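Local coordinates for protein alpha-1,2-mannosidase (Bacteroides thetaiotaomicron, PDB 2WW2) that hydrolyses alpha-mannosides, probably alpha-1,2-linked, with inversion of anomeric configuration, as a calcium-dependent member of glycoside hydrolase family 92, at residues Ile654-Phe659 / Leu714-Val719; Asn39-Gln44 / Ile231-Ser236; Leu341-Tyr346 / Val389-Lys394; Gly377-Asn382 / Pro513-Ser518. All coordinates share one frame; numbering follows the deposited sequence.

How the contacts relate
Contact 2 lies in the N-terminal domain, while contacts 1, 3 and 4 belong to the catalytic domain. Contacts 1, 2 and 3 are buried; contact 4 runs from a buried part to a glutamate exposed to solvent. Helix 383-393 links two of them: the loop of contact 4 leads into its start, and contact 3 uses its end, their nearest atoms about 8 Å apart. Helix 632-640 is touched by side chains from both contact 1 and contact 3. The chemistry changes with place: a lysine held among polar groups between helices in contact 3, an asparagine-serine pair beside a tryptophan in contact 2, van der Waals packing at the loops of contacts 1 and 4, where serine and threonine hydroxyls find their polar partners elsewhere.

Contact 1. Residues Ile654-Phe659 / Leu714-Val719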
loop_
_atom_site.group_PDB
_atom_site.type_symbol
_atom_site.label_atom_id
_atom_site.label_comp_id
_atom_site.label_asym_id
_atom_site.label_seq_id
_atom_site.Cartn_x
_atom_site.Cartn_y
_atom_site.Cartn_z
ATOM N N ILE A 654 6.324 -17.275 28.282
ATOM C CA ILE A 654 6.798 -18.390 27.468
ATOM C C ILE A 654 6.339 -18.260 26.000
ATOM O O ILE A 654 5.172 -17.957 25.710
ATOM C CB ILE A 654 6.421 -19.743 28.117
ATOM C CG1 ILE A 654 7.254 -19.903 29.395
ATOM C CG2 ILE A 654 6.718 -20.933 27.148
ATOM C CD1 ILE A 654 6.789 -21.002 30.328
ATOM N N GLY A 655 7.284 -18.441 25.086
ATOM C CA GLY A 655 6.965 -18.428 23.669
ATOM C C GLY A 655 7.092 -19.846 23.162
ATOM O O GLY A 655 6.304 -20.724 23.523
ATOM N N SER A 656 8.124 -20.077 22.362
ATOM C CA SER A 656 8.415 -21.397 21.823
ATOM C C SER A 656 9.883 -21.354 21.431
ATOM O O SER A 656 10.292 -20.433 20.706
ATOM C CB SER A 656 7.529 -21.664 20.598
ATOM O OG SER A 656 7.927 -22.842 19.942
ATOM N N PRO A 657 10.689 -22.304 21.944
ATOM C CA PRO A 657 12.140 -22.287 21.758
ATOM C C PRO A 657 12.485 -22.630 20.314
ATOM O O PRO A 657 11.725 -23.358 19.641
ATOM C CB PRO A 657 12.630 -23.414 22.676
ATOM C CG PRO A 657 11.472 -24.392 22.701
ATOM C CD PRO A 657 10.236 -23.512 22.654
ATOM N N LEU A 658 13.645 -22.159 19.869
ATOM C CA LEU A 658 14.100 -22.422 18.510
ATOM C C LEU A 658 14.915 -23.717 18.388
ATOM O O LEU A 658 14.909 -24.372 17.336
ATOM C CB LEU A 658 14.953 -21.236 18.017
ATOM C CG LEU A 658 15.355 -21.283 16.543
ATOM C CD1 LEU A 658 14.103 -21.091 15.650
ATOM C CD2 LEU A 658 16.423 -20.210 16.271
ATOM N N PHE A 659 15.618 -24.094 19.452
ATOM C CA PHE A 659 16.559 -25.230 19.375
ATOM C C PHE A 659 16.000 -26.478 20.058
ATOM O O PHE A 659 15.020 -26.395 20.794
ATOM C CB PHE A 659 17.899 -24.850 20.017
ATOM C CG PHE A 659 18.606 -23.693 19.314
ATOM C CD1 PHE A 659 19.369 -23.927 18.173
ATOM C CD2 PHE A 659 18.473 -22.386 19.781
ATOM C CE1 PHE A 659 20.019 -22.859 17.508
ATOM C CE2 PHE A 659 19.120 -21.312 19.140
ATOM C CZ PHE A 659 19.897 -21.556 18.000
ATOM N N LEU A 714 9.799 -29.629 27.173
ATOM C CA LEU A 714 8.657 -29.388 26.309
ATOM C C LEU A 714 8.462 -30.516 25.292
ATOM O O LEU A 714 9.432 -30.990 24.698
ATOM C CB LEU A 714 8.832 -28.064 25.566
ATOM C CG LEU A 714 9.136 -26.839 26.418
ATOM C CD1 LEU A 714 9.422 -25.624 25.522
ATOM C CD2 LEU A 714 7.960 -26.563 27.336
ATOM N N SER A 715 7.205 -30.928 25.102
ATOM C CA SER A 715 6.830 -31.858 24.040
ATOM C C SER A 715 6.247 -31.025 22.909
ATOM O O SER A 715 5.156 -30.454 23.061
ATOM C CB SER A 715 5.775 -32.845 24.538
ATOM O OG SER A 715 6.270 -33.604 25.625
ATOM N N MET A 716 6.971 -30.931 21.798
ATOM C CA MET A 716 6.578 -30.054 20.696
ATOM C C MET A 716 5.693 -30.823 19.720
ATOM O O MET A 716 5.843 -32.029 19.578
ATOM C CB MET A 716 7.805 -29.501 19.958
ATOM C CG MET A 716 8.857 -28.859 20.863
ATOM S SD MET A 716 8.220 -27.496 21.846
ATOM C CE MET A 716 7.768 -26.299 20.572
ATOM N N ASP A 717 4.772 -30.120 19.061
ATOM C CA ASP A 717 3.800 -30.754 18.178
ATOM C C ASP A 717 3.549 -29.857 16.970
ATOM O O ASP A 717 3.811 -28.657 17.024
ATOM C CB ASP A 717 2.494 -30.992 18.943
ATOM C CG ASP A 717 1.652 -32.106 18.341
ATOM O OD1 ASP A 717 2.014 -32.632 17.264
ATOM O OD2 ASP A 717 0.617 -32.453 18.951
ATOM N N SER A 718 3.030 -30.443 15.890
ATOM C CA SER A 718 2.663 -29.690 14.692
ATOM C C SER A 718 1.246 -29.121 14.740
ATOM O O SER A 718 0.858 -28.354 13.855
ATOM C CB SER A 718 2.797 -30.582 13.452
ATOM O OG SER A 718 2.006 -31.728 13.647
ATOM N N VAL A 719 0.460 -29.506 15.741
ATOM C CA VAL A 719 -0.850 -28.888 15.931
ATOM C C VAL A 719 -0.928 -28.316 17.342
ATOM O O VAL A 719 -0.251 -28.792 18.242
ATOM C CB VAL A 719 -2.011 -29.875 15.707
ATOM C CG1 VAL A 719 -1.874 -30.571 14.333
ATOM C CG2 VAL A 719 -2.084 -30.903 16.839
#
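The hydroxyl OG of S656 is gripped by the backbone O of P684 and by NH1 of R608, and the methyl of M716 rests against it: S656 OG and M716 CE are 3.5 Å apart. This buried oxygen is therefore satisfied outside the contact and meets M716 only through van der Waals touch. M716 gets there by folding, not stretching. Its chain bends at chi2 and again at chi3 (-64°), which swings M716 CE back to the loop, where it also comes within 4.3 Å of P657 CD. Beside it, P657 and L714 meet tip to tip. The CD1 branch of L714 lies 3.7 Å from both P657 CD and P657 CG, so one methyl meets the CG-CD bond of the ring. With CG of L714 anti to its carbonyl carbon (chi1 -53°), the branch is directed at the loop. A676 touches both P657 and M716, and helix 600-613 adds Q604 and R608. The contact is a loop packed on a sheet: the link between strands 651-654 and 661-665 lies against strand 710-717, an inner strand of the mixed sheet in the catalytic domain, between strands 671-675 and 685-691.

Contact 2. Residues Asn39-Gln44 / Ile231-Ser236; sequences NFWSPQ and IRTASS
N39 OD1 and S235 OG approach to 2.8 Å, and W41 meets T233 with W41 CZ2 3.6 Å from the methyl T233 CG2. These two pairs, one polar and one apolar, make up the first shell. The S235 hydroxyl stands between its own backbone N and carbonyl carbon (chi1 75°), the setting that brings it up to the amide of N39. N182 OD1 also lies within hydrogen-bonding reach of OG, and Q66 NE2 bonds to the same oxygen, so three amide side chains come within reach of this buried hydroxyl. T233 splits its branches between two tasks. Its OG1, anti to the backbone N at -172°, bonds to the carbonyl of M185 on the neighbouring strand 182-188, while CG2 meets the six-membered part of the indole obliquely, W41 CH2 being 3.7 Å from T233 CG2. W41 and T233 come at each other from opposite directions, and A131 of strand 130-136 touches both. Further out, strand 40-44 is held by its antiparallel partner 60-67, which supplies Q66, and strand 229-236 lies between 130-136 and 182-188. The contact joins strand 40-44 and the residue before it to strand 229-236 by side chains alone, inside the beta-sandwich-type N-terminal domain of family 92.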
loop_
_atom_site.group_PDB
_atom_site.type_symbol
_atom_site.label_atom_id
_atom_site.label_comp_id
_atom_site.label_asym_id
_atom_site.label_seq_id
_atom_site.Cartn_x
_atom_site.Cartn_y
_atom_site.Cartn_z
ATOM N N ASN A 39 36.933 0.577 24.758
ATOM C CA ASN A 39 37.248 1.046 23.412
ATOM C C ASN A 39 36.925 -0.066 22.421
ATOM O O ASN A 39 37.287 -1.229 22.668
ATOM C CB ASN A 39 38.739 1.424 23.278
ATOM C CG ASN A 39 39.172 2.535 24.240
ATOM O OD1 ASN A 39 40.260 2.467 24.865
ATOM N ND2 ASN A 39 38.362 3.566 24.344
ATOM N N PHE A 40 36.236 0.273 21.337
ATOM C CA PHE A 40 36.014 -0.684 20.226
ATOM C C PHE A 40 36.897 -0.290 19.068
ATOM O O PHE A 40 37.356 0.862 18.995
ATOM C CB PHE A 40 34.583 -0.665 19.701
ATOM C CG PHE A 40 33.521 -1.136 20.691
ATOM C CD1 PHE A 40 33.870 -1.813 21.856
ATOM C CD2 PHE A 40 32.165 -0.914 20.407
ATOM C CE1 PHE A 40 32.894 -2.256 22.760
ATOM C CE2 PHE A 40 31.156 -1.352 21.302
ATOM C CZ PHE A 40 31.517 -2.011 22.473
ATOM N N TRP A 41 37.100 -1.225 18.138
ATOM C CA TRP A 41 37.889 -0.946 16.937
ATOM C C TRP A 41 37.072 -1.354 15.712
ATOM O O TRP A 41 36.299 -2.320 15.774
ATOM C CB TRP A 41 39.264 -1.666 16.992
ATOM C CG TRP A 41 40.178 -0.946 17.969
ATOM C CD1 TRP A 41 40.183 -1.062 19.343
ATOM C CD2 TRP A 41 41.136 0.066 17.645
ATOM N NE1 TRP A 41 41.111 -0.178 19.879
ATOM C CE2 TRP A 41 41.699 0.522 18.857
ATOM C CE3 TRP A 41 41.575 0.632 16.437
ATOM C CZ2 TRP A 41 42.699 1.498 18.896
ATOM C CZ3 TRP A 41 42.564 1.610 16.483
ATOM C CH2 TRP A 41 43.110 2.027 17.700
ATOM N N SER A 42 37.214 -0.610 14.615
ATOM C CA SER A 42 36.494 -0.957 13.369
ATOM C C SER A 42 37.210 -0.418 12.138
ATOM O O SER A 42 37.787 0.656 12.185
ATOM C CB SER A 42 35.091 -0.301 13.426
ATOM O OG SER A 42 34.335 -0.492 12.229
ATOM N N PRO A 43 37.088 -1.116 11.006
ATOM C CA PRO A 43 37.422 -0.512 9.730
ATOM C C PRO A 43 36.534 0.703 9.457
ATOM O O PRO A 43 35.360 0.765 9.911
ATOM C CB PRO A 43 37.093 -1.623 8.705
ATOM C CG PRO A 43 36.050 -2.480 9.416
ATOM C CD PRO A 43 36.507 -2.465 10.859
ATOM N N GLN A 44 37.091 1.654 8.724
ATOM C CA GLN A 44 36.364 2.879 8.376
ATOM C C GLN A 44 36.398 3.097 6.853
ATOM O O GLN A 44 37.481 3.183 6.253
ATOM C CB GLN A 44 36.983 4.086 9.088
ATOM C CG GLN A 44 36.404 5.439 8.622
ATOM C CD GLN A 44 37.222 6.610 9.143
ATOM O OE1 GLN A 44 38.152 6.422 9.931
ATOM N NE2 GLN A 44 36.880 7.824 8.709
ATOM N N ILE A 231 51.824 -3.117 15.780
ATOM C CA ILE A 231 51.481 -1.822 16.368
ATOM C C ILE A 231 50.672 -2.128 17.606
ATOM O O ILE A 231 49.684 -2.856 17.531
ATOM C CB ILE A 231 50.580 -0.976 15.446
ATOM C CG1 ILE A 231 51.149 -0.918 14.023
ATOM C CG2 ILE A 231 50.424 0.473 16.014
ATOM C CD1 ILE A 231 50.265 -0.135 13.028
ATOM N N ARG A 232 51.086 -1.577 18.743
ATOM C CA ARG A 232 50.382 -1.795 20.005
ATOM C C ARG A 232 49.838 -0.465 20.426
ATOM O O ARG A 232 50.559 0.524 20.358
ATOM C CB ARG A 232 51.339 -2.293 21.098
ATOM C CG ARG A 232 52.026 -3.597 20.738
ATOM C CD ARG A 232 53.089 -4.022 21.793
ATOM N NE ARG A 232 53.795 -5.171 21.249
ATOM C CZ ARG A 232 55.003 -5.105 20.705
ATOM N NH1 ARG A 232 55.668 -3.956 20.698
ATOM N NH2 ARG A 232 55.550 -6.195 20.179
ATOM N N THR A 233 48.585 -0.431 20.873
ATOM C CA THR A 233 47.970 0.847 21.230
ATOM C C THR A 233 46.973 0.712 22.396
ATOM O O THR A 233 46.373 -0.346 22.600
ATOM C CB THR A 233 47.321 1.499 19.974
ATOM O OG1 THR A 233 46.885 2.828 20.268
ATOM C CG2 THR A 233 46.132 0.686 19.459
ATOM N N ALA A 234 46.844 1.767 23.199
ATOM C CA ALA A 234 45.801 1.828 24.215
ATOM C C ALA A 234 45.477 3.288 24.462
ATOM O O ALA A 234 46.242 4.179 24.079
ATOM C CB ALA A 234 46.241 1.147 25.522
ATOM N N SER A 235 44.330 3.535 25.079
ATOM C CA SER A 235 43.920 4.902 25.369
ATOM C C SER A 235 43.277 4.977 26.744
ATOM O O SER A 235 42.958 3.947 27.367
ATOM C CB SER A 235 42.944 5.428 24.298
ATOM O OG SER A 235 41.646 4.860 24.469
ATOM N N SER A 236 43.075 6.200 27.208
ATOM C CA SER A 236 42.446 6.444 28.504
ATOM C C SER A 236 41.627 7.727 28.406
ATOM O O SER A 236 41.982 8.632 27.646
ATOM C CB SER A 236 43.519 6.611 29.598
ATOM O OG SER A 236 42.926 6.954 30.840
#

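Contact 3. Residues Leu341-Tyr346 / Val389-Lys394; sequences LFTLLY and VDAWMK
T343 and K394 cross at about a right angle, the lysine running past the short threonine so that both its chain and its ammonium group touch it. K394 is extended beyond CG, with chi2 to chi4 all near 180°, and this reach carries K394 NZ to 2.9 Å from T343 OG1, to which it donates a hydrogen bond. The methylene K394 CD passes 3.6 Å from T343 CB. D390 lies across T343 at roughly a right angle. Its CG is anti to the backbone N (chi1 -175°), and D390 OD2 takes the same ammonium in a salt bridge, 3.0 Å from K394 NZ. The lysine meets that oxygen on the syn side, 17° out of the carboxylate plane. Y652 OH is a further partner of NZ, so the buried charge is held by a carboxylate and two hydroxyls, an environment that would probably favour the charged lysine. The second carboxylate oxygen, D390 OD1, is bonded to G648 N, which fixes the rotation of the group. T343 OG1 bonds to P340 O, one turn back, while T343 CG2 faces the other helix, 4.1 Å from A391 CA. Small T343 and A391 let the backbones come near, with their CA atoms 6.1 Å apart. Such close packing joins helix 338-345 to the end of helix 383-393 in the catalytic domain, consistent with the alpha/alpha-barrel fold of the six-hairpin clan.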
loop_
_atom_site.group_PDB
_atom_site.type_symbol
_atom_site.label_atom_id
_atom_site.label_comp_id
_atom_site.label_asym_id
_atom_site.label_seq_id
_atom_site.Cartn_x
_atom_site.Cartn_y
_atom_site.Cartn_z
ATOM N N LEU A 341 18.256 -9.324 29.832
ATOM C CA LEU A 341 19.164 -10.438 29.565
ATOM C C LEU A 341 20.365 -10.374 30.522
ATOM O O LEU A 341 20.795 -11.406 31.050
ATOM C CB LEU A 341 19.637 -10.455 28.093
ATOM C CG LEU A 341 20.410 -11.723 27.689
ATOM C CD1 LEU A 341 19.497 -12.944 27.667
ATOM C CD2 LEU A 341 21.147 -11.595 26.310
ATOM N N PHE A 342 20.923 -9.181 30.741
ATOM C CA PHE A 342 22.027 -9.061 31.694
ATOM C C PHE A 342 21.602 -9.524 33.094
ATOM O O PHE A 342 22.329 -10.269 33.750
ATOM C CB PHE A 342 22.605 -7.617 31.778
ATOM C CG PHE A 342 23.120 -7.068 30.465
ATOM C CD1 PHE A 342 23.597 -7.919 29.456
ATOM C CD2 PHE A 342 23.142 -5.690 30.242
ATOM C CE1 PHE A 342 24.076 -7.391 28.238
ATOM C CE2 PHE A 342 23.603 -5.163 29.027
ATOM C CZ PHE A 342 24.070 -6.020 28.022
ATOM N N THR A 343 20.431 -9.106 33.560
ATOM C CA THR A 343 20.039 -9.475 34.928
ATOM C C THR A 343 19.986 -10.980 35.091
ATOM O O THR A 343 20.130 -11.481 36.201
ATOM C CB THR A 343 18.646 -8.896 35.350
ATOM O OG1 THR A 343 17.629 -9.456 34.515
ATOM C CG2 THR A 343 18.626 -7.360 35.239
ATOM N N LEU A 344 19.765 -11.705 33.993
ATOM C CA LEU A 344 19.612 -13.159 34.063
ATOM C C LEU A 344 20.958 -13.868 33.896
ATOM O O LEU A 344 21.375 -14.652 34.750
ATOM C CB LEU A 344 18.639 -13.644 32.970
ATOM C CG LEU A 344 18.374 -15.159 32.884
ATOM C CD1 LEU A 344 17.901 -15.698 34.235
ATOM C CD2 LEU A 344 17.357 -15.480 31.766
ATOM N N LEU A 345 21.620 -13.586 32.776
ATOM C CA LEU A 345 22.825 -14.319 32.397
ATOM C C LEU A 345 24.152 -13.620 32.751
ATOM O O LEU A 345 25.190 -14.282 32.850
ATOM C CB LEU A 345 22.794 -14.613 30.907
ATOM C CG LEU A 345 21.857 -15.737 30.447
ATOM C CD1 LEU A 345 21.807 -15.729 28.944
ATOM C CD2 LEU A 345 22.351 -17.095 30.925
ATOM N N TYR A 346 24.106 -12.299 32.929
ATOM C CA TYR A 346 25.297 -11.497 33.213
ATOM C C TYR A 346 25.045 -10.511 34.360
ATOM O O TYR A 346 25.282 -9.307 34.216
ATOM C CB TYR A 346 25.747 -10.761 31.937
ATOM C CG TYR A 346 25.804 -11.678 30.723
ATOM C CD1 TYR A 346 26.941 -12.452 30.470
ATOM C CD2 TYR A 346 24.724 -11.796 29.858
ATOM C CE1 TYR A 346 26.991 -13.323 29.375
ATOM C CE2 TYR A 346 24.765 -12.664 28.755
ATOM C CZ TYR A 346 25.921 -13.414 28.524
ATOM O OH TYR A 346 25.993 -14.272 27.443
ATOM N N VAL A 389 14.748 -0.956 38.769
ATOM C CA VAL A 389 13.701 -1.741 39.456
ATOM C C VAL A 389 13.680 -3.202 38.985
ATOM O O VAL A 389 13.520 -4.137 39.788
ATOM C CB VAL A 389 12.328 -1.090 39.268
ATOM C CG1 VAL A 389 11.231 -2.005 39.841
ATOM C CG2 VAL A 389 12.326 0.303 39.954
ATOM N N ASP A 390 13.853 -3.407 37.686
ATOM C CA ASP A 390 13.901 -4.774 37.177
ATOM C C ASP A 390 15.013 -5.545 37.896
ATOM O O ASP A 390 14.810 -6.702 38.341
ATOM C CB ASP A 390 14.106 -4.806 35.655
ATOM C CG ASP A 390 14.038 -6.221 35.093
ATOM O OD1 ASP A 390 12.970 -6.871 35.241
ATOM O OD2 ASP A 390 15.052 -6.693 34.518
ATOM N N ALA A 391 16.183 -4.910 38.029
ATOM C CA ALA A 391 17.316 -5.550 38.708
ATOM C C ALA A 391 16.980 -5.799 40.166
ATOM O O ALA A 391 17.191 -6.897 40.682
ATOM C CB ALA A 391 18.571 -4.696 38.593
ATOM N N TRP A 392 16.418 -4.791 40.820
ATOM C CA TRP A 392 16.115 -4.894 42.244
ATOM C C TRP A 392 15.182 -6.071 42.524
ATOM O O TRP A 392 15.363 -6.799 43.512
ATOM C CB TRP A 392 15.480 -3.593 42.729
ATOM C CG TRP A 392 15.392 -3.480 44.227
ATOM C CD1 TRP A 392 14.361 -3.889 45.019
ATOM C CD2 TRP A 392 16.372 -2.913 45.107
ATOM N NE1 TRP A 392 14.633 -3.608 46.338
ATOM C CE2 TRP A 392 15.861 -3.004 46.416
ATOM C CE3 TRP A 392 17.625 -2.328 44.910
ATOM C CZ2 TRP A 392 16.577 -2.554 47.536
ATOM C CZ3 TRP A 392 18.334 -1.872 46.022
ATOM C CH2 TRP A 392 17.803 -1.984 47.312
ATOM N N MET A 393 14.184 -6.254 41.660
ATOM C CA MET A 393 13.173 -7.278 41.913
ATOM C C MET A 393 13.710 -8.670 41.629
ATOM O O MET A 393 13.062 -9.665 41.944
ATOM C CB MET A 393 11.915 -7.018 41.099
ATOM C CG MET A 393 11.248 -5.700 41.447
ATOM S SD MET A 393 10.943 -5.527 43.217
ATOM C CE MET A 393 10.460 -3.823 43.278
ATOM N N LYS A 394 14.898 -8.723 41.032
ATOM C CA LYS A 394 15.574 -9.962 40.731
ATOM C C LYS A 394 16.733 -10.188 41.693
ATOM O O LYS A 394 17.565 -11.078 41.474
ATOM C CB LYS A 394 16.095 -9.937 39.284
ATOM C CG LYS A 394 14.984 -10.013 38.269
ATOM C CD LYS A 394 15.462 -9.728 36.849
ATOM C CE LYS A 394 14.307 -9.947 35.858
ATOM N NZ LYS A 394 14.768 -9.691 34.464
#

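Contact 4. Residues Gly377-Asn382 / Pro513-Ser518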
loop_
_atom_site.group_PDB
_atom_site.type_symbol
_atom_site.label_atom_id
_atom_site.label_comp_id
_atom_site.label_asym_id
_atom_site.label_seq_id
_atom_site.Cartn_x
_atom_site.Cartn_y
_atom_site.Cartn_z
ATOM N N GLY A 377 20.452 14.528 24.115
ATOM C CA GLY A 377 19.016 14.717 23.890
ATOM C C GLY A 377 18.519 13.757 22.812
ATOM O O GLY A 377 18.782 13.965 21.644
ATOM N N CYS A 378 17.799 12.707 23.203
ATOM C CA CYS A 378 17.375 11.700 22.217
ATOM C C CYS A 378 16.306 10.803 22.834
ATOM O O CYS A 378 16.447 10.379 23.981
ATOM C CB CYS A 378 18.587 10.851 21.818
ATOM S SG CYS A 378 18.291 9.675 20.487
ATOM N N MET A 379 15.245 10.530 22.078
ATOM C CA MET A 379 14.151 9.637 22.515
ATOM C C MET A 379 13.417 10.161 23.756
ATOM O O MET A 379 13.458 11.352 24.052
ATOM C CB MET A 379 14.620 8.186 22.733
ATOM C CG MET A 379 15.266 7.533 21.486
ATOM S SD MET A 379 14.467 8.056 19.922
ATOM C CE MET A 379 12.802 7.475 20.096
ATOM N N ILE A 380 12.729 9.261 24.450
ATOM C CA ILE A 380 11.769 9.668 25.472
ATOM C C ILE A 380 11.760 8.683 26.639
ATOM O O ILE A 380 12.427 7.639 26.600
ATOM C CB ILE A 380 10.325 9.718 24.890
ATOM C CG1 ILE A 380 9.875 8.301 24.493
ATOM C CG2 ILE A 380 10.220 10.716 23.700
ATOM C CD1 ILE A 380 8.446 8.258 23.949
ATOM N N GLY A 381 10.990 9.013 27.672
ATOM C CA GLY A 381 10.706 8.053 28.741
ATOM C C GLY A 381 11.579 8.211 29.976
ATOM O O GLY A 381 12.500 9.041 29.998
ATOM N N ASN A 382 11.291 7.402 30.999
ATOM C CA ASN A 382 12.082 7.374 32.223
ATOM C C ASN A 382 12.517 5.931 32.457
ATOM O O ASN A 382 12.367 5.375 33.550
ATOM C CB ASN A 382 11.234 7.861 33.419
ATOM C CG ASN A 382 10.924 9.355 33.352
ATOM O OD1 ASN A 382 11.661 10.160 32.737
ATOM N ND2 ASN A 382 9.842 9.735 33.973
ATOM N N PRO A 513 1.797 13.363 18.276
ATOM C CA PRO A 513 1.813 12.873 19.660
ATOM C C PRO A 513 2.513 11.520 19.793
ATOM O O PRO A 513 2.684 11.024 20.913
ATOM C CB PRO A 513 0.330 12.681 19.968
ATOM C CG PRO A 513 -0.257 12.298 18.624
ATOM C CD PRO A 513 0.463 13.222 17.655
ATOM N N PHE A 514 2.904 10.924 18.666
ATOM C CA PHE A 514 3.580 9.641 18.705
ATOM C C PHE A 514 5.044 9.770 18.342
ATOM O O PHE A 514 5.453 10.748 17.718
ATOM C CB PHE A 514 2.886 8.612 17.804
ATOM C CG PHE A 514 1.467 8.335 18.197
ATOM C CD1 PHE A 514 1.177 7.611 19.348
ATOM C CD2 PHE A 514 0.415 8.830 17.439
ATOM C CE1 PHE A 514 -0.154 7.380 19.729
ATOM C CE2 PHE A 514 -0.917 8.589 17.818
ATOM C CZ PHE A 514 -1.191 7.870 18.951
ATOM N N THR A 515 5.810 8.753 18.733
ATOM C CA THR A 515 7.251 8.681 18.556
ATOM C C THR A 515 7.564 7.465 17.700
ATOM O O THR A 515 7.262 6.352 18.091
ATOM C CB THR A 515 7.921 8.465 19.946
ATOM O OG1 THR A 515 7.860 9.674 20.707
ATOM C CG2 THR A 515 9.359 8.030 19.825
ATOM N N GLU A 516 8.141 7.670 16.522
ATOM C CA GLU A 516 8.621 6.536 15.726
ATOM C C GLU A 516 7.533 5.514 15.401
ATOM O O GLU A 516 7.800 4.319 15.313
ATOM C CB GLU A 516 9.738 5.827 16.487
ATOM C CG GLU A 516 10.930 6.727 16.740
ATOM C CD GLU A 516 11.927 6.627 15.633
ATOM O OE1 GLU A 516 12.650 5.605 15.605
ATOM O OE2 GLU A 516 11.973 7.556 14.795
ATOM N N GLY A 517 6.304 5.975 15.222
ATOM C CA GLY A 517 5.203 5.039 15.122
ATOM C C GLY A 517 3.907 5.804 15.081
ATOM O O GLY A 517 3.907 7.043 15.041
ATOM N N SER A 518 2.808 5.057 15.062
ATOM C CA SER A 518 1.479 5.620 14.979
ATOM C C SER A 518 0.668 4.970 16.090
ATOM O O SER A 518 1.197 4.157 16.851
ATOM C CB SER A 518 0.850 5.278 13.631
ATOM O OG SER A 518 0.635 3.876 13.555
#
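M379 and I380 pack on T515 where two loops of the catalytic domain meet, a domain whose clan has an alpha/alpha-barrel fold. One loop leads from strand 370-371 into helix 383-393, and the other runs into helix 519-522, with S518 at its N-cap position. The tight part is van der Waals packing of methyl groups, one of them on a hydroxyl. M379 bends at chi2 and chi3, so its end comes closer to the second loop than its CB direction suggests, and M379 CE presses on T515 CG2 at 3.5 Å, shorter than usual for two methyls. T515 CG2 is anti to its backbone N, which directs it to that methionine; the other branch, OG1, faces I380. I380 and T515 meet tip to tip, with I380 CD1 3.6 Å from T515 OG1 and 4.0 Å from T515 CB. That hydroxyl is no loss to the buried interior, since it is hydrogen-bonded to E443 OE1. W332 of helix 331-334 touches both M379 and I380, and A446 of helix 444-465 touches T515. The loose side begins at E516, an exposed residue with left-handed helical backbone angles (57°/33°). A sodium ion lies about 12 Å from its side chain, too far for direct coordination. E516 and M379 cross at about a right angle, and the aliphatic part of the glutamate does the touching: E516 CG lies 3.9 Å from M379 CE.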